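Local coordinates for protein aromatic-amino-acid transaminase TyrB (Burkholderia cenocepacia K56-2Valvano, PDB 4WD2) that probably catalyses the pyridoxal-phosphate-dependent transfer of amino groups between aromatic amino acids and 2-oxo acids, working as a dimer, at residues I43-D46 and R50-V53; D120-Y125 and E213-V218; F256-E261 and A299-A304; L266-E271 and E277-Q282. One frame throughout, in Å; residues are numbered along the deposited sequence.

Contact 1: residues I43-D46 and R50-V53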
loop_
_atom_site.group_PDB
_atom_site.type_symbol
_atom_site.label_atom_id
_atom_site.label_comp_id
_atom_site.label_asym_id
_atom_site.label_seq_id
_atom_site.Cartn_x
_atom_site.Cartn_y
_atom_site.Cartn_z
ATOM N N ILE A 43 -17.559 0.508 11.903
ATOM C CA ILE A 43 -16.964 1.823 11.694
ATOM C C ILE A 43 -17.781 2.847 12.483
ATOM O O ILE A 43 -18.881 2.538 12.921
ATOM C CB ILE A 43 -16.930 2.220 10.202
ATOM C CG1 ILE A 43 -18.340 2.339 9.635
ATOM C CG2 ILE A 43 -16.121 1.223 9.376
ATOM C CD1 ILE A 43 -18.352 2.728 8.168
ATOM N N TYR A 44 -17.255 4.056 12.665
ATOM C CA TYR A 44 -17.995 5.073 13.411
ATOM C C TYR A 44 -19.059 5.767 12.557
ATOM O O TYR A 44 -18.781 6.229 11.452
ATOM C CB TYR A 44 -17.052 6.129 14.004
ATOM C CG TYR A 44 -17.796 7.185 14.807
ATOM C CD1 TYR A 44 -18.102 6.983 16.146
ATOM C CD2 TYR A 44 -18.208 8.376 14.216
ATOM C CE1 TYR A 44 -18.790 7.944 16.878
ATOM C CE2 TYR A 44 -18.902 9.337 14.938
ATOM C CZ TYR A 44 -19.188 9.115 16.260
ATOM O OH TYR A 44 -19.873 10.073 16.966
ATOM N N PHE A 45 -20.279 5.822 13.085
ATOM C CA PHE A 45 -21.352 6.637 12.521
ATOM C C PHE A 45 -21.690 7.735 13.528
ATOM O O PHE A 45 -21.504 7.548 14.724
ATOM C CB PHE A 45 -22.586 5.788 12.204
ATOM C CG PHE A 45 -22.308 4.655 11.264
ATOM C CD1 PHE A 45 -21.824 3.447 11.736
ATOM C CD2 PHE A 45 -22.517 4.802 9.904
ATOM C CE1 PHE A 45 -21.558 2.399 10.865
ATOM C CE2 PHE A 45 -22.255 3.762 9.023
ATOM C CZ PHE A 45 -21.774 2.559 9.501
ATOM N N ASP A 46 -22.173 8.879 13.058
ATOM C CA ASP A 46 -22.478 9.972 13.974
ATOM C C ASP A 46 -23.911 9.885 14.496
ATOM O O ASP A 46 -24.573 8.857 14.350
ATOM C CB ASP A 46 -22.228 11.339 13.309
ATOM C CG ASP A 46 -23.032 11.550 12.022
ATOM O OD1 ASP A 46 -24.066 10.881 11.806
ATOM O OD2 ASP A 46 -22.625 12.422 11.224
ATOM N N ARG A 50 -24.637 8.693 9.955
ATOM C CA ARG A 50 -23.788 8.875 8.776
ATOM C C ARG A 50 -22.309 8.738 9.121
ATOM O O ARG A 50 -21.903 8.990 10.252
ATOM C CB ARG A 50 -24.016 10.243 8.139
ATOM C CG ARG A 50 -25.458 10.624 7.913
ATOM C CD ARG A 50 -25.528 11.945 7.169
ATOM N NE ARG A 50 -26.897 12.342 6.874
ATOM C CZ ARG A 50 -27.551 13.304 7.520
ATOM N NH1 ARG A 50 -26.954 13.977 8.501
ATOM N NH2 ARG A 50 -28.800 13.597 7.186
ATOM N N ILE A 51 -21.508 8.337 8.139
ATOM C CA ILE A 51 -20.059 8.405 8.265
ATOM C C ILE A 51 -19.637 9.861 8.131
ATOM O O ILE A 51 -19.839 10.471 7.077
ATOM C CB ILE A 51 -19.346 7.569 7.197
ATOM C CG1 ILE A 51 -19.890 6.138 7.183
ATOM C CG2 ILE A 51 -17.833 7.602 7.415
ATOM C CD1 ILE A 51 -19.476 5.339 5.956
ATOM N N PRO A 52 -19.050 10.430 9.198
ATOM C CA PRO A 52 -18.764 11.869 9.145
ATOM C C PRO A 52 -17.522 12.227 8.338
ATOM O O PRO A 52 -16.625 11.408 8.137
ATOM C CB PRO A 52 -18.569 12.243 10.619
ATOM C CG PRO A 52 -18.077 10.983 11.261
ATOM C CD PRO A 52 -18.748 9.849 10.522
ATOM N N VAL A 53 -17.506 13.462 7.858
ATOM C CA VAL A 53 -16.286 14.113 7.405
ATOM C C VAL A 53 -15.914 15.115 8.487
ATOM O O VAL A 53 -16.629 16.101 8.680
ATOM C CB VAL A 53 -16.471 14.834 6.056
ATOM C CG1 VAL A 53 -15.264 15.707 5.757
ATOM C CG2 VAL A 53 -16.695 13.831 4.943
HETATM O O HOH W 1 -24.327 13.904 9.980
#

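Contact 2: residues D120-Y125 and E213-V218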
loop_
_atom_site.group_PDB
_atom_site.type_symbol
_atom_site.label_atom_id
_atom_site.label_comp_id
_atom_site.label_asym_id
_atom_site.label_seq_id
_atom_site.Cartn_x
_atom_site.Cartn_y
_atom_site.Cartn_z
ATOM N N ASP A 120 6.723 -8.369 8.284
ATOM C CA ASP A 120 7.748 -8.729 7.304
ATOM C C ASP A 120 9.167 -8.486 7.856
ATOM O O ASP A 120 10.077 -9.285 7.630
ATOM C CB ASP A 120 7.540 -7.950 5.994
ATOM C CG ASP A 120 6.405 -8.520 5.131
ATOM O OD1 ASP A 120 5.888 -9.613 5.445
ATOM O OD2 ASP A 120 6.045 -7.881 4.120
ATOM N N PHE A 121 9.348 -7.371 8.557
ATOM C CA PHE A 121 10.601 -7.077 9.256
ATOM C C PHE A 121 10.896 -8.138 10.322
ATOM O O PHE A 121 12.008 -8.654 10.401
ATOM C CB PHE A 121 10.539 -5.670 9.891
ATOM C CG PHE A 121 11.591 -5.413 10.955
ATOM C CD1 PHE A 121 12.912 -5.165 10.608
ATOM C CD2 PHE A 121 11.246 -5.390 12.297
ATOM C CE1 PHE A 121 13.874 -4.923 11.583
ATOM C CE2 PHE A 121 12.203 -5.147 13.276
ATOM C CZ PHE A 121 13.515 -4.910 12.917
ATOM N N LEU A 122 9.897 -8.465 11.135
ATOM C CA LEU A 122 10.067 -9.448 12.198
ATOM C C LEU A 122 10.376 -10.852 11.676
ATOM O O LEU A 122 11.193 -11.561 12.257
ATOM C CB LEU A 122 8.825 -9.494 13.085
ATOM C CG LEU A 122 8.573 -8.312 14.026
ATOM C CD1 LEU A 122 7.236 -8.472 14.722
ATOM C CD2 LEU A 122 9.699 -8.171 15.050
ATOM N N LYS A 123 9.727 -11.256 10.591
ATOM C CA LYS A 123 9.966 -12.583 10.007
ATOM C C LYS A 123 11.401 -12.718 9.532
ATOM O O LYS A 123 12.014 -13.783 9.640
ATOM C CB LYS A 123 9.002 -12.849 8.847
ATOM C CG LYS A 123 9.185 -14.204 8.175
ATOM C CD LYS A 123 8.974 -15.341 9.177
ATOM C CE LYS A 123 9.277 -16.697 8.550
ATOM N NZ LYS A 123 8.945 -17.809 9.488
ATOM N N ARG A 124 11.938 -11.617 9.023
ATOM C CA ARG A 124 13.268 -11.615 8.446
ATOM C C ARG A 124 14.333 -11.708 9.530
ATOM O O ARG A 124 15.363 -12.361 9.338
ATOM C CB ARG A 124 13.471 -10.360 7.591
ATOM C CG ARG A 124 14.805 -10.309 6.905
ATOM C CD ARG A 124 14.744 -9.551 5.594
ATOM N NE ARG A 124 16.083 -9.425 5.036
ATOM C CZ ARG A 124 16.867 -8.377 5.241
ATOM N NH1 ARG A 124 16.423 -7.357 5.960
ATOM N NH2 ARG A 124 18.079 -8.335 4.711
ATOM N N TYR A 125 14.069 -11.086 10.679
ATOM C CA TYR A 125 15.065 -11.028 11.745
ATOM C C TYR A 125 14.748 -11.908 12.943
ATOM O O TYR A 125 15.620 -12.171 13.763
ATOM C CB TYR A 125 15.264 -9.577 12.183
ATOM C CG TYR A 125 16.021 -8.802 11.129
ATOM C CD1 TYR A 125 17.378 -9.028 10.925
ATOM C CD2 TYR A 125 15.377 -7.884 10.310
ATOM C CE1 TYR A 125 18.079 -8.346 9.955
ATOM C CE2 TYR A 125 16.074 -7.193 9.329
ATOM C CZ TYR A 125 17.425 -7.429 9.159
ATOM O OH TYR A 125 18.125 -6.750 8.183
ATOM N N GLU A 213 11.604 -11.274 28.081
ATOM C CA GLU A 213 12.236 -10.821 26.842
ATOM C C GLU A 213 11.363 -11.103 25.636
ATOM O O GLU A 213 11.840 -11.587 24.605
ATOM C CB GLU A 213 13.610 -11.481 26.655
ATOM C CG GLU A 213 14.605 -11.110 27.736
ATOM C CD GLU A 213 15.882 -11.910 27.641
ATOM O OE1 GLU A 213 16.232 -12.570 28.637
ATOM O OE2 GLU A 213 16.532 -11.882 26.574
ATOM N N LEU A 214 10.077 -10.806 25.780
ATOM C CA LEU A 214 9.124 -10.985 24.695
ATOM C C LEU A 214 9.117 -9.775 23.764
ATOM O O LEU A 214 9.693 -8.727 24.084
ATOM C CB LEU A 214 7.721 -11.220 25.253
ATOM C CG LEU A 214 7.607 -12.355 26.259
ATOM C CD1 LEU A 214 6.142 -12.675 26.516
ATOM C CD2 LEU A 214 8.367 -13.590 25.766
ATOM N N LEU A 215 8.465 -9.941 22.616
ATOM C CA LEU A 215 8.323 -8.882 21.624
ATOM C C LEU A 215 6.882 -8.425 21.481
ATOM O O LEU A 215 6.136 -8.970 20.666
ATOM C CB LEU A 215 8.834 -9.352 20.264
ATOM C CG LEU A 215 10.308 -9.115 19.988
ATOM C CD1 LEU A 215 10.701 -9.823 18.700
ATOM C CD2 LEU A 215 10.567 -7.618 19.894
ATOM N N PRO A 216 6.491 -7.403 22.252
ATOM C CA PRO A 216 5.131 -6.869 22.169
ATOM C C PRO A 216 4.895 -6.085 20.885
ATOM O O PRO A 216 5.675 -5.194 20.515
ATOM C CB PRO A 216 5.034 -5.957 23.398
ATOM C CG PRO A 216 6.435 -5.533 23.661
ATOM C CD PRO A 216 7.289 -6.724 23.290
ATOM N N PHE A 217 3.819 -6.449 20.201
ATOM C CA PHE A 217 3.344 -5.736 19.028
ATOM C C PHE A 217 1.993 -5.130 19.402
ATOM O O PHE A 217 0.972 -5.820 19.420
ATOM C CB PHE A 217 3.227 -6.678 17.821
ATOM C CG PHE A 217 3.319 -5.987 16.481
ATOM C CD1 PHE A 217 3.821 -6.661 15.385
ATOM C CD2 PHE A 217 2.907 -4.675 16.319
ATOM C CE1 PHE A 217 3.910 -6.044 14.160
ATOM C CE2 PHE A 217 2.996 -4.052 15.093
ATOM C CZ PHE A 217 3.498 -4.739 14.011
ATOM N N VAL A 218 1.998 -3.847 19.742
ATOM C CA VAL A 218 0.775 -3.184 20.168
ATOM C C VAL A 218 0.025 -2.631 18.968
ATOM O O VAL A 218 0.606 -1.944 18.124
ATOM C CB VAL A 218 1.054 -2.051 21.160
ATOM C CG1 VAL A 218 -0.257 -1.428 21.622
ATOM C CG2 VAL A 218 1.844 -2.577 22.353
#

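Contact 3: residues F256-E261 and A299-A304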
loop_
_atom_site.group_PDB
_atom_site.type_symbol
_atom_site.label_atom_id
_atom_site.label_comp_id
_atom_site.label_asym_id
_atom_site.label_seq_id
_atom_site.Cartn_x
_atom_site.Cartn_y
_atom_site.Cartn_z
ATOM N N PHE A 256 -9.732 9.646 12.311
ATOM C CA PHE A 256 -9.785 10.733 11.341
ATOM C C PHE A 256 -10.967 10.543 10.399
ATOM O O PHE A 256 -11.262 11.416 9.577
ATOM C CB PHE A 256 -8.485 10.827 10.536
ATOM C CG PHE A 256 -7.471 11.769 11.121
ATOM C CD1 PHE A 256 -6.666 11.372 12.181
ATOM C CD2 PHE A 256 -7.313 13.048 10.606
ATOM C CE1 PHE A 256 -5.715 12.238 12.716
ATOM C CE2 PHE A 256 -6.371 13.912 11.138
ATOM C CZ PHE A 256 -5.575 13.504 12.196
ATOM N N SER A 257 -11.639 9.401 10.530
ATOM C CA SER A 257 -12.721 9.024 9.621
ATOM C C SER A 257 -12.190 8.970 8.185
ATOM O O SER A 257 -12.875 9.343 7.238
ATOM C CB SER A 257 -13.894 10.006 9.743
ATOM O OG SER A 257 -15.086 9.453 9.218
ATOM N N LEU A 258 -10.953 8.513 8.042
ATOM C CA LEU A 258 -10.285 8.461 6.744
ATOM C C LEU A 258 -10.004 7.024 6.312
ATOM O O LEU A 258 -8.959 6.745 5.739
ATOM C CB LEU A 258 -8.974 9.261 6.789
ATOM C CG LEU A 258 -9.129 10.784 6.725
ATOM C CD1 LEU A 258 -7.786 11.491 6.923
ATOM C CD2 LEU A 258 -9.769 11.197 5.395
ATOM N N TYR A 259 -10.949 6.124 6.585
ATOM C CA TYR A 259 -10.820 4.705 6.255
ATOM C C TYR A 259 -10.252 4.489 4.858
ATOM O O TYR A 259 -9.278 3.765 4.684
ATOM C CB TYR A 259 -12.176 3.999 6.357
ATOM C CG TYR A 259 -12.941 4.315 7.616
ATOM C CD1 TYR A 259 -12.818 3.514 8.748
ATOM C CD2 TYR A 259 -13.788 5.415 7.675
ATOM C CE1 TYR A 259 -13.515 3.810 9.908
ATOM C CE2 TYR A 259 -14.484 5.720 8.829
ATOM C CZ TYR A 259 -14.347 4.913 9.939
ATOM O OH TYR A 259 -15.042 5.218 11.083
ATOM N N GLY A 260 -10.853 5.149 3.874
ATOM C CA GLY A 260 -10.541 4.895 2.478
ATOM C C GLY A 260 -9.317 5.603 1.922
ATOM O O GLY A 260 -8.993 5.445 0.742
ATOM N N GLU A 261 -8.634 6.386 2.747
ATOM C CA GLU A 261 -7.409 7.031 2.290
ATOM C C GLU A 261 -6.169 6.361 2.881
ATOM O O GLU A 261 -5.049 6.816 2.663
ATOM C CB GLU A 261 -7.422 8.531 2.616
ATOM C CG GLU A 261 -8.537 9.351 1.937
ATOM C CD GLU A 261 -8.514 9.325 0.397
ATOM O OE1 GLU A 261 -7.571 8.779 -0.220
ATOM O OE2 GLU A 261 -9.463 9.873 -0.202
ATOM N N ALA A 299 -1.748 11.560 3.876
ATOM C CA ALA A 299 -0.704 11.951 4.821
ATOM C C ALA A 299 -0.569 13.479 4.941
ATOM O O ALA A 299 -0.309 14.002 6.025
ATOM C CB ALA A 299 0.626 11.333 4.422
ATOM N N LYS A 300 -0.738 14.189 3.828
ATOM C CA LYS A 300 -0.750 15.649 3.848
ATOM C C LYS A 300 -1.897 16.170 4.699
ATOM O O LYS A 300 -1.723 17.119 5.456
ATOM C CB LYS A 300 -0.861 16.222 2.431
ATOM C CG LYS A 300 0.419 16.165 1.610
ATOM C CD LYS A 300 1.507 17.091 2.149
ATOM C CE LYS A 300 2.559 17.375 1.081
ATOM N NZ LYS A 300 3.786 18.036 1.626
ATOM N N VAL A 301 -3.069 15.548 4.568
ATOM C CA VAL A 301 -4.242 15.943 5.346
ATOM C C VAL A 301 -3.991 15.733 6.832
ATOM O O VAL A 301 -4.203 16.639 7.642
ATOM C CB VAL A 301 -5.513 15.153 4.934
ATOM C CG1 VAL A 301 -6.647 15.415 5.917
ATOM C CG2 VAL A 301 -5.943 15.516 3.521
ATOM N N VAL A 302 -3.539 14.535 7.186
ATOM C CA VAL A 302 -3.263 14.211 8.578
ATOM C C VAL A 302 -2.170 15.114 9.153
ATOM O O VAL A 302 -2.319 15.648 10.252
ATOM C CB VAL A 302 -2.860 12.729 8.738
ATOM C CG1 VAL A 302 -2.271 12.477 10.121
ATOM C CG2 VAL A 302 -4.063 11.821 8.479
ATOM N N ALA A 303 -1.080 15.293 8.411
ATOM C CA ALA A 303 0.011 16.153 8.871
ATOM C C ALA A 303 -0.450 17.605 9.049
ATOM O O ALA A 303 -0.028 18.287 9.984
ATOM C CB ALA A 303 1.185 16.085 7.908
ATOM N N ALA A 304 -1.317 18.069 8.157
ATOM C CA ALA A 304 -1.842 19.425 8.249
ATOM C C ALA A 304 -2.733 19.587 9.477
ATOM O O ALA A 304 -2.696 20.616 10.143
ATOM C CB ALA A 304 -2.607 19.793 6.978
#

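Contact 4: residues L266-E271 and E277-Q282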
loop_
_atom_site.group_PDB
_atom_site.type_symbol
_atom_site.label_atom_id
_atom_site.label_comp_id
_atom_site.label_asym_id
_atom_site.label_seq_id
_atom_site.Cartn_x
_atom_site.Cartn_y
_atom_site.Cartn_z
ATOM N N LEU A 266 3.715 3.084 11.785
ATOM C CA LEU A 266 4.401 2.007 12.478
ATOM C C LEU A 266 5.564 2.605 13.254
ATOM O O LEU A 266 6.395 3.312 12.688
ATOM C CB LEU A 266 4.901 0.935 11.504
ATOM C CG LEU A 266 5.736 -0.185 12.138
ATOM C CD1 LEU A 266 4.941 -0.958 13.185
ATOM C CD2 LEU A 266 6.288 -1.135 11.066
ATOM N N SER A 267 5.615 2.324 14.552
ATOM C CA SER A 267 6.731 2.762 15.374
ATOM C C SER A 267 7.374 1.576 16.064
ATOM O O SER A 267 6.684 0.686 16.572
ATOM C CB SER A 267 6.278 3.784 16.418
ATOM O OG SER A 267 5.846 4.983 15.807
ATOM N N VAL A 268 8.702 1.571 16.086
ATOM C CA VAL A 268 9.439 0.558 16.827
ATOM C C VAL A 268 10.350 1.241 17.848
ATOM O O VAL A 268 11.132 2.128 17.497
ATOM C CB VAL A 268 10.258 -0.345 15.882
ATOM C CG1 VAL A 268 10.943 -1.459 16.663
ATOM C CG2 VAL A 268 9.356 -0.932 14.806
ATOM N N VAL A 269 10.219 0.839 19.112
ATOM C CA VAL A 269 11.015 1.396 20.201
ATOM C C VAL A 269 12.237 0.526 20.438
ATOM O O VAL A 269 12.103 -0.660 20.736
ATOM C CB VAL A 269 10.204 1.491 21.499
ATOM C CG1 VAL A 269 11.026 2.152 22.600
ATOM C CG2 VAL A 269 8.901 2.239 21.264
ATOM N N CYS A 270 13.425 1.113 20.317
ATOM C CA CYS A 270 14.669 0.339 20.328
ATOM C C CYS A 270 15.579 0.708 21.498
ATOM O O CYS A 270 15.329 1.690 22.197
ATOM C CB CYS A 270 15.418 0.533 19.006
ATOM S SG CYS A 270 14.407 0.216 17.544
ATOM N N GLU A 271 16.638 -0.074 21.702
ATOM C CA GLU A 271 17.486 0.086 22.881
ATOM C C GLU A 271 18.301 1.386 22.869
ATOM O O GLU A 271 18.622 1.922 23.932
ATOM C CB GLU A 271 18.419 -1.125 23.043
ATOM C CG GLU A 271 19.243 -1.485 21.813
ATOM C CD GLU A 271 18.588 -2.543 20.930
ATOM O OE1 GLU A 271 17.352 -2.497 20.733
ATOM O OE2 GLU A 271 19.320 -3.424 20.430
ATOM N N GLU A 277 17.889 3.642 14.175
ATOM C CA GLU A 277 18.205 4.021 12.806
ATOM C C GLU A 277 18.442 2.787 11.917
ATOM O O GLU A 277 18.072 2.776 10.747
ATOM C CB GLU A 277 19.404 4.977 12.805
ATOM C CG GLU A 277 18.979 6.445 13.024
ATOM C CD GLU A 277 19.922 7.262 13.908
ATOM O OE1 GLU A 277 19.442 7.790 14.934
ATOM O OE2 GLU A 277 21.119 7.414 13.568
ATOM N N ARG A 278 19.040 1.740 12.479
ATOM C CA ARG A 278 19.235 0.509 11.717
ATOM C C ARG A 278 17.878 -0.135 11.461
ATOM O O ARG A 278 17.604 -0.615 10.357
ATOM C CB ARG A 278 20.157 -0.476 12.443
ATOM C CG ARG A 278 21.567 0.044 12.682
ATOM C CD ARG A 278 22.511 -1.063 13.137
ATOM N NE ARG A 278 21.944 -1.890 14.202
ATOM C CZ ARG A 278 22.089 -1.655 15.502
ATOM N NH1 ARG A 278 22.784 -0.606 15.925
ATOM N NH2 ARG A 278 21.529 -2.466 16.387
ATOM N N VAL A 279 17.027 -0.135 12.482
ATOM C CA VAL A 279 15.688 -0.692 12.342
ATOM C C VAL A 279 14.886 0.096 11.302
ATOM O O VAL A 279 14.236 -0.503 10.449
ATOM C CB VAL A 279 14.943 -0.722 13.688
ATOM C CG1 VAL A 279 13.451 -0.922 13.485
ATOM C CG2 VAL A 279 15.512 -1.818 14.574
ATOM N N LEU A 280 14.954 1.426 11.347
ATOM C CA LEU A 280 14.193 2.242 10.395
ATOM C C LEU A 280 14.580 1.902 8.958
ATOM O O LEU A 280 13.724 1.825 8.076
ATOM C CB LEU A 280 14.397 3.741 10.653
ATOM C CG LEU A 280 13.529 4.677 9.795
ATOM C CD1 LEU A 280 12.050 4.478 10.086
ATOM C CD2 LEU A 280 13.911 6.142 9.981
ATOM N N GLY A 281 15.872 1.686 8.729
ATOM C CA GLY A 281 16.360 1.320 7.413
ATOM C C GLY A 281 15.808 -0.012 6.934
ATOM O O GLY A 281 15.526 -0.183 5.745
ATOM N N GLN A 282 15.662 -0.969 7.848
ATOM C CA GLN A 282 15.162 -2.280 7.461
ATOM C C GLN A 282 13.643 -2.268 7.326
ATOM O O GLN A 282 13.078 -3.070 6.584
ATOM C CB GLN A 282 15.610 -3.358 8.455
ATOM C CG GLN A 282 17.130 -3.560 8.495
ATOM C CD GLN A 282 17.724 -3.926 7.138
ATOM O OE1 GLN A 282 17.036 -4.457 6.257
ATOM N NE2 GLN A 282 19.012 -3.643 6.965
HETATM O O HOH W 2 21.956 -2.567 19.405
#

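Contact 1: residues I43-D46 and R50-V53
The backbones of I43-D46 and R50-V53 double back on each other through a short loop between strand 37-38 and helix 55-65 of a fold-type I aminotransferase, joined where D46 N donates to R50 O at 2.8 Å. An Asx turn tightens the loop: D46 OD1 accepts from E48 N, and also from R50 N. The CA atoms of F45 and I51 come to 4.8 Å, and F45 CA adds a CH...O contact to R50 O. D46 CG sits between its own N and carbonyl carbon (chi1 58°), which swings the carboxylate back over the loop; R50 N meets OD1 from above the carboxylate plane, at 2.9 Å. The terminal methyls, I43 CD1 and I51 CD1, meet at 3.6 Å as the two chains cross at a slant. The F45 ring meets I51 CG1 through CE2, and P52 CG comes to the edge of the Y44 ring, near its plane. The Y44 hydroxyl is bonded farther off, to R325 NE on helix 309-338. Toward solvent, R50 extends past D46, their charged atoms apart; one water bridges them, donating to D46 OD2 at 2.6 Å and accepting from R50 NH1 at 3.0 Å.

Contact 2: residues D120-Y125 and E213-V218
L122 does all the touching from the helix side, its two methyls fitting against L215 and F217 on the strand. CD1 comes to 3.9 Å from CD1 of the F217 ring, approaching it obliquely, while CD2 reaches CD1 of L215 at 4.1 Å, the two leucine side chains sliding past each other in opposite directions. L122 CG points away from its own carbonyl carbon (chi1 -72°), and the forked end is thereby directed at the strand. F217 CG stands opposite its backbone N, which carries the ring out to meet that fork. All three side chains are buried, and L247 and I182 of neighbouring strands help enclose L122. This is helix 110-125 lying on the large mixed sheet of a fold-type I aminotransferase; strand 215-220 is flanked there by the parallel strands 182-186 and 246-251. The backbones stay well apart, 9.6 Å between the CA atoms of L122 and L215, so the layers meet through side chains. Away from the sheet, the side carrying K123 and R124 is more polar, though F121 is buried against helix 273-288. R124 is exposed, with NH1 bonded to Q282 OE1, and the Y125 hydroxyl bonds D14 of the second subunit. K123 turns its NZ to the carbonyl oxygens of P127 and G149. At the far end of the strand segment, exposed E213 takes positive phi in a Schellman motif that closes helix 199-211.

Contact 3: residues F256-E261 and A299-A304
V302 sets one methyl squarely on the F256 ring: CG2 lies 4.1 Å from the ring centroid, 12° off the normal, a CH-pi contact over the face. This packing joins helix 297-307 to the loop that follows K254, the lysine carrying pyridoxal phosphate as an internal aldimine, as in fold-type I aminotransferases. The other methyl, CG1, reaches toward the rim at F256 CZ, 4.0 Å away. V302 CG2 also touches L258 CD1 at 4.0 Å, so this one methyl meets both the phenyl face and the leucine tip. L258 CD1 in turn meets V301 CG1 at 4.2 Å. With V302 CG1 anti to its backbone N (chi1 167°), CG2 is set over the phenyl face and CG1 beside CZ. In the next shell, W315 stacks on the F256 ring and F252 meets it edge-to-face, while V57 of helix 55-65 packs on both F256 and V301. Beyond the apolar core, the loop is fastened by polar bonds: S257 OG to P52 O, Y259 OH to Y44 N, and Y259 O to R262 NH2. Its end, 259-261, is a 3-10 turn closed by E261 N to L258 O at 3.0 Å. The carboxylate of E261 then crosses the dimer interface, where OE1 accepts from Y297 N of the second subunit.

Contact 4: residues L266-E271 and E277-Q282
R278 NH2 and E271 OE2 share one water between helix and loop: it accepts from NH2, lying in the plane of the guanidinium at its edge, and donates to OE2, both at 3.0 Å. The two charged atoms themselves stand 4.7 Å apart, too far for direct contact, though their opposite charges would probably still attract; the water links them. The second subunit grips both groups: R278 NH2 bonds F10 O and NE bonds I13 O, holding the guanidinium at two nitrogens, while E271 OE2 takes a weak bond from F10 N. The bend at chi3 (-47°) in the R278 chain turns its end back toward E271. Beneath this water-bridged pair the contact is wholly apolar and rests on V279. Its CG1 meets V268 at CB, 4.0 Å away, the two valine side chains crossing at about a right angle. Its CG2 touches C270 SG at 3.8 Å. The sulfur lies anti to its own carbonyl carbon (chi1 -52°), turned toward the valine, and F10 of the second subunit packs on both V268 and C270. Strand 264-269 thus runs through a short turn into helix 273-288, which folds back over it, the CA atoms of V268 and V279 7.8 Å apart. In the mixed sheet that strand is antiparallel to both its neighbours, 103-108 and 246-251; the helix lies beside helix 110-125, with Q282 against F121 and Y125, and sends L280 to A104 on strand 103-108.

How the contacts relate
Along the chain contact 1 comes first and contact 2 next, while contact 4 is nested inside the loop closed by contact 3. They form two pairs. Contacts 1 and 3, centres 15 Å apart, touch where loop 43-53 meets the loop just after the cofactor lysine. Contacts 2 and 4, with centres 11 Å apart, both reach the large mixed sheet and join through helices 110-125 and 273-288. Contacts 1 and 2 lie on opposite sides of the chain's centre, 34 Å between their centres. Every contact touches the second subunit, consistent with a dimer whose interface runs from the cofactor region to the edge of the sheet.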